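Local coordinates for protein exotoxin A (Pseudomonas aeruginosa, PDB 1IKP) that intoxicates eukaryotic cells by transferring ADP-ribose from NAD to elongation factor 2, which stops protein synthesis, at residues Gln40-Tyr45 / Lys185-Trp190; Ser192-Cys197 / Cys214-Thr219; Leu198-Asp203 / Glu221-Arg226. The protein carries 2 engineered substitutions. All blocks are in the same frame, centred on the assembly; numbering follows the deposited sequence.

Overall arrangement
All three contacts belong to the receptor-binding part of the toxin and show how a chain returning after a long strand can be tied back onto its sheet. Their centres lie about 10 Å from one another. In contact 1 the segment 185-190 is fastened to strand 40-49; the chain then turns through contact 2, where a disulfide joins 192-197 to 214-219, and contact 3 lays 198-203 against 221-226. Contacts 2 and 3 alternate along the chain and touch at several points, among them Cys-197 O against Lys-223 CE at 3.3 Å. A long, weak ion pair, Arg-186 NH2 to Asp-217 OD2 at 3.5 Å, links contacts 1 and 2. All three are ties within the binding region.

Contact 1. Residues Gln40-Tyr45 / Lys185-Trp190; sequences QGVLHY and KRWSEW
Gln-40 reads the backbone of Arg-186 with both ends of its amide. Its OE1 accepts from Arg-186 N at 3.1 Å, the N-H nearly straight at 168° and directed at a lone pair in the carbonyl plane. The return bond, Gln-40 NE2 to Arg-186 O at 2.9 Å, is more bent, and the donor stands well above that carbonyl's plane. NE2 also hangs over one face of Trp-187, 3.2 Å from CE2, with the amide steeply inclined to the ring. Gly-41 O meets the same indole in plane at its edge, 3.3 Å from CH2. Farther along, both methyls of Val-42 touch Trp-190, CG1 and CG2 each 3.9 Å from CZ3.

With chi1 at 54°, Gln-40 takes a crowded first torsion, then runs extended to the amide, whose two bonds fix its rotation. In the second shell, Trp-220 NE1 gives Arg-186 O another donor, Arg-186 NE is salt-bridged to Glu-189 OE2, and Asn-112 accepts from Trp-190 NE1. Strand 40-49, in a large sheet consistent with a concanavalin-like beta sandwich, pairs antiparallel with strands 97-106 and 164-176; helix 188-191 rests its Trp-190 on strand 97-106, and helix 218-221 packs against Gln-40.

Contact 2. Residues Ser192-Cys197 / Cys214-Thr219; sequences SGKVLC and CNLDDT
A disulfide between Cys-197 and Cys-214 supplies the covalent part of this contact. The two cysteines adopt similar first torsions, each SG anti to its own carbonyl carbon (chi1 -64° and -78°), and the sulfurs join at 2.0 Å with a left-handed twist of -88° about the SG-SG bond. Leu-216 sets its CG likewise beside the backbone N, which carries CD2 to 3.8 Å from Cys-197 CB, so that the leucine packs next to the bridge. Lys-194 reaches across as a fully extended rod: its NZ donates to Cys-214 O at 2.9 Å, somewhat tilted from the carbonyl plane, and its CE lies 3.2 Å from the same oxygen.

The bridge closes a disulfide loop within the receptor-binding region, and helix 205-210 lies in that loop, its Tyr-206 touching both cysteines and Lys-194. At the start of the first segment, in an ST turn, Ser-192 OG reaches forward to accept from Lys-194 N at 3.1 Å, just before the chain takes on helical backbone angles at 195-197. Glu-189 of the preceding helix touches both Lys-194 and Leu-216. Asn-215, at the surface, touches Arg-432 of a distant part of the chain.

Contact 3. Residues Leu198-Asp203 / Glu221-Arg226; sequences LLDQLD and EGKIYR. Engineered in segment 198-203: Gln-201 (natural residue Pro).
Residues 198-200 run beside 223-225 in roughly the same sense, with CA atoms 7.9 Å apart at Leu-198 and Lys-223 and 7.3 Å apart at Asp-200 and Tyr-225, before a short 3-10 turn at 200-201 leads the chain away from the beginning of strand 224-228.

Side chains fill the gap. Asp-200 lies over one face of Tyr-225: its CB makes a CH-pi contact 4.0 Å from the ring centroid, close to the ring normal, and its carboxylate is stacked on the ring at 24° between planes, Asp-200 CG being 3.6 Å from Tyr-225 CG. The tyrosine holds CG anti to its backbone N (chi1 173°), which carries the ring back toward the turn. Lys-223 reaches across the gap to the same aspartate. Its aliphatic chain passes Leu-198 O, CD lying 4.0 Å from that oxygen, before a bend at the last torsion brings NZ to a long salt bridge with Asp-200 OD1 at 3.6 Å. The ammonium group probably offsets some of the cost of setting a carboxylate on an aromatic face.

Gln-201, an engineered residue in place of the natural proline, comes to the hydroxyl end of the ring near its plane. Its NE2 gives a weak hydrogen bond to Tyr-225 OH, 3.4 Å long and bent to 136°, while OE1 meets Ser-46 OG, again weakly. The turn itself is held by Leu-202 N to Leu-199 O at 2.9 Å, and Lys-234 NZ donates to Asp-200 O.

Strand 224-228 pairs antiparallel with strand 164-176 in the sheet of the receptor-binding region, and from the turn Leu-199 and Gln-201 pack on His-44 of strand 40-49, with Leu-199 and Leu-202 against Phe-116 of strand 112-120.

Contact 1. Residues Gln40-Tyr45 / Lys185-Trp190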
# COMPACT_ATOMS: atom_id res chain seq x y z
N GLN A 40 13.67 -2.75 19.08
CA GLN A 40 12.32 -2.77 18.53
C GLN A 40 11.87 -4.20 18.42
O GLN A 40 12.67 -5.10 18.17
CB GLN A 40 12.25 -2.08 17.16
CG GLN A 40 13.20 -2.60 16.12
CD GLN A 40 13.11 -1.83 14.81
OE1 GLN A 40 14.11 -1.65 14.13
NE2 GLN A 40 11.91 -1.38 14.45
N GLY A 41 10.58 -4.42 18.63
CA GLY A 41 10.08 -5.78 18.54
C GLY A 41 8.59 -5.78 18.34
O GLY A 41 7.96 -4.72 18.30
N VAL A 42 8.04 -6.99 18.21
CA VAL A 42 6.61 -7.21 18.05
C VAL A 42 6.16 -8.35 18.97
O VAL A 42 6.74 -9.44 18.96
CB VAL A 42 6.26 -7.62 16.61
CG1 VAL A 42 4.76 -7.93 16.51
CG2 VAL A 42 6.62 -6.50 15.64
N LEU A 43 5.14 -8.07 19.78
CA LEU A 43 4.53 -9.06 20.65
C LEU A 43 3.39 -9.65 19.83
O LEU A 43 2.56 -8.90 19.31
CB LEU A 43 3.95 -8.42 21.91
CG LEU A 43 4.99 -7.97 22.92
CD1 LEU A 43 4.37 -7.01 23.92
CD2 LEU A 43 5.54 -9.22 23.64
N HIS A 44 3.37 -10.97 19.68
CA HIS A 44 2.31 -11.64 18.94
C HIS A 44 1.47 -12.44 19.94
O HIS A 44 1.95 -13.44 20.52
CB HIS A 44 2.92 -12.57 17.89
CG HIS A 44 1.92 -13.35 17.09
ND1 HIS A 44 2.29 -14.25 16.11
CD2 HIS A 44 0.57 -13.32 17.09
CE1 HIS A 44 1.21 -14.74 15.54
NE2 HIS A 44 0.15 -14.20 16.12
N TYR A 45 0.25 -11.97 20.15
CA TYR A 45 -0.73 -12.61 21.05
C TYR A 45 -1.65 -13.48 20.21
O TYR A 45 -2.14 -13.05 19.18
CB TYR A 45 -1.60 -11.56 21.74
CG TYR A 45 -0.87 -10.69 22.75
CD1 TYR A 45 -0.91 -10.99 24.11
CD2 TYR A 45 -0.15 -9.57 22.33
CE1 TYR A 45 -0.25 -10.20 25.05
CE2 TYR A 45 0.52 -8.77 23.27
CZ TYR A 45 0.47 -9.08 24.61
OH TYR A 45 1.13 -8.31 25.55
N LYS A 185 15.90 2.44 13.53
CA LYS A 185 14.61 1.76 13.66
C LYS A 185 13.92 1.65 12.31
O LYS A 185 13.72 2.64 11.62
CB LYS A 185 13.71 2.53 14.63
CG LYS A 185 14.27 2.65 16.04
CD LYS A 185 14.47 1.29 16.68
CE LYS A 185 14.84 1.43 18.15
NZ LYS A 185 13.77 2.11 18.92
N ARG A 186 13.54 0.43 11.95
CA ARG A 186 12.87 0.18 10.68
C ARG A 186 11.48 -0.40 10.93
O ARG A 186 11.35 -1.45 11.58
CB ARG A 186 13.70 -0.80 9.84
CG ARG A 186 13.08 -1.22 8.51
CD ARG A 186 14.01 -2.16 7.75
NE ARG A 186 13.41 -2.67 6.51
CZ ARG A 186 13.16 -1.92 5.43
NH1 ARG A 186 13.44 -0.63 5.43
NH2 ARG A 186 12.62 -2.48 4.35
N TRP A 187 10.43 0.27 10.45
CA TRP A 187 9.06 -0.23 10.63
C TRP A 187 8.28 -0.36 9.33
O TRP A 187 7.05 -0.38 9.33
CB TRP A 187 8.27 0.65 11.61
CG TRP A 187 8.72 0.54 13.03
CD1 TRP A 187 9.45 1.46 13.74
CD2 TRP A 187 8.43 -0.53 13.94
NE1 TRP A 187 9.62 1.03 15.03
CE2 TRP A 187 9.01 -0.18 15.18
CE3 TRP A 187 7.73 -1.74 13.82
CZ2 TRP A 187 8.92 -1.01 16.31
CZ3 TRP A 187 7.64 -2.57 14.95
CH2 TRP A 187 8.23 -2.20 16.17
N SER A 188 8.98 -0.46 8.20
CA SER A 188 8.27 -0.58 6.93
C SER A 188 7.48 -1.87 6.77
O SER A 188 6.38 -1.86 6.22
CB SER A 188 9.25 -0.42 5.76
OG SER A 188 10.31 -1.35 5.86
N GLU A 189 8.01 -2.99 7.26
CA GLU A 189 7.30 -4.26 7.12
C GLU A 189 5.96 -4.26 7.86
O GLU A 189 4.99 -4.84 7.39
CB GLU A 189 8.19 -5.41 7.63
CG GLU A 189 9.50 -5.61 6.86
CD GLU A 189 10.67 -4.77 7.39
OE1 GLU A 189 10.47 -3.89 8.25
OE2 GLU A 189 11.81 -5.00 6.92
N TRP A 190 5.94 -3.59 9.01
CA TRP A 190 4.76 -3.50 9.86
C TRP A 190 3.53 -2.99 9.10
O TRP A 190 2.42 -3.46 9.31
CB TRP A 190 5.08 -2.58 11.05
CG TRP A 190 3.93 -2.29 11.97
CD1 TRP A 190 3.10 -1.18 11.96
CD2 TRP A 190 3.50 -3.10 13.07
NE1 TRP A 190 2.19 -1.27 12.98
CE2 TRP A 190 2.41 -2.43 13.68
CE3 TRP A 190 3.92 -4.33 13.61
CZ2 TRP A 190 1.73 -2.96 14.78
CZ3 TRP A 190 3.25 -4.85 14.71
CH2 TRP A 190 2.16 -4.16 15.28

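Contact 2. Residues Ser192-Cys197 / Cys214-Thr219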
# COMPACT_ATOMS: atom_id res chain seq x y z
N SER A 192 3.13 -3.21 5.74
CA SER A 192 2.91 -3.91 4.48
C SER A 192 2.64 -5.38 4.68
O SER A 192 2.50 -5.85 5.80
CB SER A 192 4.14 -3.77 3.57
OG SER A 192 5.21 -4.55 4.09
N GLY A 193 2.57 -6.11 3.57
CA GLY A 193 2.32 -7.54 3.66
C GLY A 193 3.48 -8.25 4.34
O GLY A 193 3.32 -9.36 4.85
N LYS A 194 4.66 -7.61 4.36
CA LYS A 194 5.81 -8.27 4.97
C LYS A 194 5.74 -8.37 6.47
O LYS A 194 6.63 -8.93 7.09
CB LYS A 194 7.12 -7.60 4.53
CG LYS A 194 7.41 -7.82 3.04
CD LYS A 194 8.85 -7.44 2.69
CE LYS A 194 9.12 -7.66 1.21
NZ LYS A 194 10.54 -7.30 0.93
N VAL A 195 4.69 -7.81 7.07
CA VAL A 195 4.57 -7.93 8.52
C VAL A 195 4.50 -9.43 8.87
O VAL A 195 4.94 -9.86 9.95
CB VAL A 195 3.31 -7.16 9.06
CG1 VAL A 195 2.01 -7.74 8.48
CG2 VAL A 195 3.28 -7.21 10.57
N LEU A 196 3.98 -10.23 7.94
CA LEU A 196 3.87 -11.68 8.16
C LEU A 196 5.25 -12.32 8.23
O LEU A 196 5.43 -13.35 8.86
CB LEU A 196 3.02 -12.32 7.06
CG LEU A 196 1.58 -11.79 6.98
CD1 LEU A 196 0.78 -12.62 6.00
CD2 LEU A 196 0.91 -11.83 8.36
N CYS A 197 6.22 -11.69 7.59
CA CYS A 197 7.59 -12.17 7.57
C CYS A 197 8.24 -12.02 8.94
O CYS A 197 9.28 -12.63 9.22
CB CYS A 197 8.40 -11.40 6.52
SG CYS A 197 7.84 -11.62 4.81
N CYS A 214 10.52 -13.23 1.31
CA CYS A 214 10.41 -12.08 2.21
C CYS A 214 11.53 -11.09 1.93
O CYS A 214 11.33 -9.88 1.97
CB CYS A 214 10.48 -12.54 3.66
SG CYS A 214 8.93 -13.27 4.27
N ASN A 215 12.72 -11.62 1.64
CA ASN A 215 13.89 -10.80 1.34
C ASN A 215 13.98 -9.60 2.27
O ASN A 215 14.02 -8.45 1.82
CB ASN A 215 13.84 -10.35 -0.12
CG ASN A 215 15.06 -9.55 -0.52
OD1 ASN A 215 16.19 -9.93 -0.23
ND2 ASN A 215 14.83 -8.43 -1.21
N LEU A 216 14.01 -9.85 3.57
CA LEU A 216 14.08 -8.77 4.54
C LEU A 216 15.44 -8.10 4.64
O LEU A 216 16.48 -8.74 4.46
CB LEU A 216 13.70 -9.28 5.94
CG LEU A 216 12.34 -9.92 6.16
CD1 LEU A 216 12.23 -10.37 7.62
CD2 LEU A 216 11.23 -8.92 5.84
N ASP A 217 15.42 -6.81 4.94
CA ASP A 217 16.64 -6.05 5.15
C ASP A 217 17.21 -6.60 6.44
O ASP A 217 16.51 -7.28 7.20
CB ASP A 217 16.33 -4.56 5.28
CG ASP A 217 16.06 -3.90 3.93
OD1 ASP A 217 15.83 -4.62 2.94
OD2 ASP A 217 16.07 -2.65 3.88
N ASP A 218 18.48 -6.31 6.71
CA ASP A 218 19.16 -6.82 7.90
C ASP A 218 18.44 -6.70 9.24
O ASP A 218 18.43 -7.66 10.02
CB ASP A 218 20.55 -6.18 8.02
CG ASP A 218 21.46 -6.56 6.87
OD1 ASP A 218 21.46 -7.74 6.47
OD2 ASP A 218 22.20 -5.68 6.38
N THR A 219 17.85 -5.55 9.52
CA THR A 219 17.16 -5.32 10.79
C THR A 219 16.25 -6.47 11.25
O THR A 219 16.45 -7.05 12.32
CB THR A 219 16.32 -4.03 10.74
OG1 THR A 219 17.17 -2.92 10.44
CG2 THR A 219 15.64 -3.79 12.09

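Contact 3. Residues Leu198-Asp203 / Glu221-Arg226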
# COMPACT_ATOMS: atom_id res chain seq x y z
N LEU A 198 7.66 -11.20 9.81
CA LEU A 198 8.22 -11.01 11.15
C LEU A 198 7.70 -12.06 12.14
O LEU A 198 8.24 -12.20 13.25
CB LEU A 198 7.84 -9.64 11.70
CG LEU A 198 8.08 -8.42 10.83
CD1 LEU A 198 7.71 -7.18 11.61
CD2 LEU A 198 9.52 -8.37 10.39
N LEU A 199 6.69 -12.81 11.72
CA LEU A 199 6.03 -13.76 12.61
C LEU A 199 6.41 -15.21 12.32
O LEU A 199 5.99 -15.79 11.33
CB LEU A 199 4.51 -13.57 12.48
CG LEU A 199 4.04 -12.10 12.56
CD1 LEU A 199 2.54 -12.04 12.29
CD2 LEU A 199 4.38 -11.52 13.92
N ASP A 200 7.20 -15.78 13.22
CA ASP A 200 7.65 -17.16 13.06
C ASP A 200 6.48 -18.12 12.95
O ASP A 200 6.55 -19.12 12.23
CB ASP A 200 8.55 -17.55 14.23
CG ASP A 200 9.83 -16.73 14.28
OD1 ASP A 200 9.75 -15.48 14.35
OD2 ASP A 200 10.92 -17.33 14.23
N GLN A 201 5.40 -17.83 13.66
CA GLN A 201 4.23 -18.69 13.65
C GLN A 201 3.61 -18.79 12.26
O GLN A 201 2.81 -19.69 12.00
CB GLN A 201 3.20 -18.17 14.66
CG GLN A 201 3.65 -18.33 16.11
CD GLN A 201 2.84 -17.49 17.07
OE1 GLN A 201 1.61 -17.52 17.05
NE2 GLN A 201 3.53 -16.74 17.93
N LEU A 202 4.00 -17.88 11.36
CA LEU A 202 3.47 -17.88 10.01
C LEU A 202 4.53 -18.01 8.91
O LEU A 202 4.33 -17.53 7.78
CB LEU A 202 2.65 -16.60 9.78
CG LEU A 202 1.39 -16.49 10.64
CD1 LEU A 202 0.60 -15.26 10.22
CD2 LEU A 202 0.54 -17.74 10.49
N ASP A 203 5.64 -18.66 9.22
CA ASP A 203 6.70 -18.83 8.23
C ASP A 203 6.19 -19.51 6.97
O ASP A 203 5.46 -20.50 7.05
CB ASP A 203 7.86 -19.64 8.80
CG ASP A 203 8.63 -18.88 9.86
OD1 ASP A 203 8.93 -17.69 9.64
OD2 ASP A 203 8.94 -19.48 10.91
N GLU A 221 15.71 -9.25 9.37
CA GLU A 221 16.25 -10.51 8.87
C GLU A 221 16.95 -11.23 10.04
O GLU A 221 16.83 -12.44 10.20
CB GLU A 221 17.26 -10.23 7.75
CG GLU A 221 18.10 -11.43 7.34
CD GLU A 221 17.28 -12.57 6.79
OE1 GLU A 221 17.86 -13.64 6.52
OE2 GLU A 221 16.05 -12.39 6.63
N GLY A 222 17.65 -10.46 10.87
CA GLY A 222 18.36 -11.05 11.99
C GLY A 222 17.57 -11.07 13.29
O GLY A 222 18.13 -10.99 14.38
N LYS A 223 16.25 -11.18 13.18
CA LYS A 223 15.40 -11.19 14.37
C LYS A 223 15.59 -12.42 15.26
O LYS A 223 16.04 -13.47 14.79
CB LYS A 223 13.93 -11.09 13.95
CG LYS A 223 13.48 -12.24 13.07
CD LYS A 223 12.14 -11.93 12.40
CE LYS A 223 11.88 -12.88 11.24
NZ LYS A 223 11.80 -14.31 11.64
N ILE A 224 15.24 -12.26 16.53
CA ILE A 224 15.30 -13.33 17.52
C ILE A 224 13.90 -13.49 18.11
O ILE A 224 13.30 -12.51 18.58
CB ILE A 224 16.29 -13.00 18.65
CG1 ILE A 224 17.71 -12.90 18.06
CG2 ILE A 224 16.24 -14.09 19.72
CD1 ILE A 224 18.74 -12.40 19.03
N TYR A 225 13.41 -14.72 18.09
CA TYR A 225 12.07 -15.09 18.55
C TYR A 225 12.03 -15.83 19.89
O TYR A 225 12.85 -16.70 20.14
CB TYR A 225 11.44 -15.98 17.48
CG TYR A 225 10.12 -16.60 17.86
CD1 TYR A 225 8.94 -15.89 17.71
CD2 TYR A 225 10.06 -17.91 18.35
CE1 TYR A 225 7.72 -16.47 18.03
CE2 TYR A 225 8.84 -18.50 18.68
CZ TYR A 225 7.67 -17.77 18.52
OH TYR A 225 6.46 -18.32 18.83
N ARG A 226 11.06 -15.51 20.73
CA ARG A 226 10.91 -16.18 22.02
C ARG A 226 9.47 -16.24 22.48
O ARG A 226 8.73 -15.27 22.35
CB ARG A 226 11.68 -15.44 23.11
CG ARG A 226 13.18 -15.48 22.99
CD ARG A 226 13.75 -14.18 23.51
NE ARG A 226 13.24 -13.84 24.83
CZ ARG A 226 13.15 -12.60 25.29
NH1 ARG A 226 13.54 -11.58 24.54
NH2 ARG A 226 12.68 -12.37 26.51